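PDB 4TVM: citrate synthase from Mycobacterium tuberculosis, which catalyses the condensation of oxaloacetate with acetyl-CoA, with hydrolysis, to give citrate and CoA in the Krebs cycle. Local coordinates for residues E198-L201 / R202-G206. Sequence-based numbering, arbitrary orientation.
Sequences ENFL and RLTFG
F200 and T204 meet one turn apart in the last two turns of the alpha-helix 196-205, part of the mostly helical citrate synthase fold and remote from the oxaloacetate pocket. Successive i to i+4 backbone bonds run through the segment: R202 N to E198 O, L203 N to N199 O, T204 N to F200 O and F205 N to L201 O, the last at 2.9 Å. G206 then leaves helical geometry, its N still bonded to R202 O.

A side-chain bond is added at F200. With OG1 set beside its own backbone N (chi1 -47°), T204 turns the hydroxyl back along the helix, and OG1 donates to F200 O at 2.5 Å. That carbonyl therefore takes two bonds from one residue, T204 N and OG1 arriving from opposite faces of its plane. Two further polar side chains find partners beyond the helix: N199 OD1 accepts from D191 N, and R202, extended from CG to NE, makes a weak bond from NH1 to Y189 O. N199 ND2 meets L203 CD1 in a van der Waals contact at 3.9 Å.

Apolar contacts gather round the F205 ring. The CD2 branch of L201 lies in the plane of the F205 ring, at its edge, 3.5 Å from CE2, while T204 CG2, from the preceding residue, stands 3.8 Å above the centre of one face. Helix 159-182 packs on F200, L203 and T204, and helix 216-229 on F200 and L201; F205 also meets the ring of F378. Over one face of the F200 ring, displaced toward the rim, sits T204 OG1, 3.3 Å from CE1.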
ATOM      1  N   GLU A 198       9.548  27.305   3.440  1.00 49.30           N
ATOM      2  CA  GLU A 198       9.927  28.414   2.563  1.00 52.02           C
ATOM      3  C   GLU A 198      10.917  27.894   1.528  1.00 47.60           C
ATOM      4  O   GLU A 198      10.900  28.281   0.366  1.00 46.50           O
ATOM      5  CB  GLU A 198      10.523  29.584   3.385  1.00 53.65           C
ATOM      6  CG  GLU A 198      10.886  30.825   2.580  1.00 59.31           C
ATOM      7  CD  GLU A 198      11.360  31.986   3.447  1.00 69.50           C
ATOM      8  OE1 GLU A 198      11.542  31.789   4.685  1.00 60.86           O
ATOM      9  OE2 GLU A 198      11.546  33.096   2.874  1.00 82.30           O
ATOM     10  N   ASN A 199      11.783  26.999   1.955  1.00 46.41           N
ATOM     11  CA  ASN A 199      12.740  26.429   1.052  1.00 48.70           C
ATOM     12  C   ASN A 199      12.034  25.493   0.057  1.00 52.81           C
ATOM     13  O   ASN A 199      12.460  25.350  -1.090  1.00 52.17           O
ATOM     14  CB  ASN A 199      13.757  25.652   1.845  1.00 49.64           C
ATOM     15  CG  ASN A 199      14.740  24.984   0.971  1.00 52.04           C
ATOM     16  OD1 ASN A 199      15.492  25.651   0.283  1.00 57.25           O
ATOM     17  ND2 ASN A 199      14.731  23.648   0.959  1.00 58.16           N
ATOM     18  N   PHE A 200      10.963  24.841   0.499  1.00 46.96           N
ATOM     19  CA  PHE A 200      10.190  24.014  -0.406  1.00 44.08           C
ATOM     20  C   PHE A 200       9.628  24.862  -1.527  1.00 43.88           C
ATOM     21  O   PHE A 200       9.626  24.452  -2.682  1.00 46.34           O
ATOM     22  CB  PHE A 200       9.069  23.268   0.315  1.00 40.59           C
ATOM     23  CG  PHE A 200       8.002  22.765  -0.618  1.00 43.65           C
ATOM     24  CD1 PHE A 200       8.280  21.748  -1.537  1.00 42.10           C
ATOM     25  CD2 PHE A 200       6.729  23.317  -0.609  1.00 41.33           C
ATOM     26  CE1 PHE A 200       7.312  21.304  -2.414  1.00 40.68           C
ATOM     27  CE2 PHE A 200       5.758  22.864  -1.481  1.00 40.89           C
ATOM     28  CZ  PHE A 200       6.046  21.864  -2.393  1.00 38.77           C
ATOM     29  N   LEU A 201       9.154  26.051  -1.183  1.00 44.76           N
ATOM     30  CA  LEU A 201       8.559  26.954  -2.167  1.00 40.09           C
ATOM     31  C   LEU A 201       9.559  27.477  -3.192  1.00 38.43           C
ATOM     32  O   LEU A 201       9.206  27.738  -4.337  1.00 43.77           O
ATOM     33  CB  LEU A 201       7.876  28.120  -1.460  1.00 38.61           C
ATOM     34  CG  LEU A 201       6.425  27.899  -1.005  1.00 36.23           C
ATOM     35  CD1 LEU A 201       6.009  28.938   0.032  1.00 36.12           C
ATOM     36  CD2 LEU A 201       5.497  27.992  -2.206  1.00 34.77           C
ATOM     37  N   ARG A 202      10.796  27.667  -2.787  1.00 38.07           N
ATOM     38  CA  ARG A 202      11.862  28.061  -3.722  1.00 37.81           C
ATOM     39  C   ARG A 202      12.191  26.943  -4.685  1.00 38.32           C
ATOM     40  O   ARG A 202      12.463  27.182  -5.864  1.00 33.86           O
ATOM     41  CB  ARG A 202      13.149  28.387  -2.966  1.00 38.74           C
ATOM     42  CG  ARG A 202      14.166  29.181  -3.774  1.00 42.31           C
ATOM     43  CD  ARG A 202      15.477  29.383  -3.027  1.00 40.65           C
ATOM     44  NE  ARG A 202      16.629  29.526  -3.925  1.00 40.89           N
ATOM     45  CZ  ARG A 202      17.561  28.586  -4.136  1.00 45.15           C
ATOM     46  NH1 ARG A 202      17.477  27.386  -3.554  1.00 44.51           N
ATOM     47  NH2 ARG A 202      18.576  28.830  -4.962  1.00 44.85           N
ATOM     48  N   LEU A 203      12.227  25.717  -4.149  1.00 39.75           N
ATOM     49  CA  LEU A 203      12.612  24.555  -4.929  1.00 34.05           C
ATOM     50  C   LEU A 203      11.568  24.345  -5.995  1.00 34.52           C
ATOM     51  O   LEU A 203      11.870  23.868  -7.078  1.00 33.15           O
ATOM     52  CB  LEU A 203      12.652  23.333  -4.069  1.00 32.69           C
ATOM     53  CG  LEU A 203      13.822  23.171  -3.132  1.00 32.20           C
ATOM     54  CD1 LEU A 203      13.637  21.855  -2.375  1.00 32.87           C
ATOM     55  CD2 LEU A 203      15.097  23.151  -3.915  1.00 31.39           C
ATOM     56  N   THR A 204      10.341  24.709  -5.658  1.00 34.13           N
ATOM     57  CA  THR A 204       9.187  24.523  -6.518  1.00 35.47           C
ATOM     58  C   THR A 204       9.085  25.620  -7.539  1.00 43.29           C
ATOM     59  O   THR A 204       8.799  25.364  -8.706  1.00 54.61           O
ATOM     60  CB  THR A 204       7.917  24.569  -5.681  1.00 30.81           C
ATOM     61  OG1 THR A 204       8.096  23.741  -4.531  1.00 28.38           O
ATOM     62  CG2 THR A 204       6.731  24.060  -6.452  1.00 31.26           C
ATOM     63  N   PHE A 205       9.328  26.844  -7.102  1.00 43.86           N
ATOM     64  CA  PHE A 205       9.053  28.005  -7.925  1.00 45.34           C
ATOM     65  C   PHE A 205      10.272  28.802  -8.323  1.00 43.32           C
ATOM     66  O   PHE A 205      10.188  29.634  -9.187  1.00 52.10           O
ATOM     67  CB  PHE A 205       8.062  28.911  -7.172  1.00 45.22           C
ATOM     68  CG  PHE A 205       6.707  28.287  -7.011  1.00 42.13           C
ATOM     69  CD1 PHE A 205       5.984  27.885  -8.144  1.00 41.41           C
ATOM     70  CD2 PHE A 205       6.171  28.071  -5.766  1.00 36.97           C
ATOM     71  CE1 PHE A 205       4.745  27.300  -8.022  1.00 38.95           C
ATOM     72  CE2 PHE A 205       4.925  27.486  -5.641  1.00 37.32           C
ATOM     73  CZ  PHE A 205       4.215  27.095  -6.768  1.00 38.01           C
ATOM     74  N   GLY A 206      11.405  28.564  -7.695  1.00 46.13           N
ATOM     75  CA  GLY A 206      12.622  29.281  -8.022  1.00 48.30           C
ATOM     76  C   GLY A 206      13.162  28.944  -9.406  1.00 50.87           C
ATOM     77  O   GLY A 206      13.058  27.796  -9.865  1.00 51.52           O
TER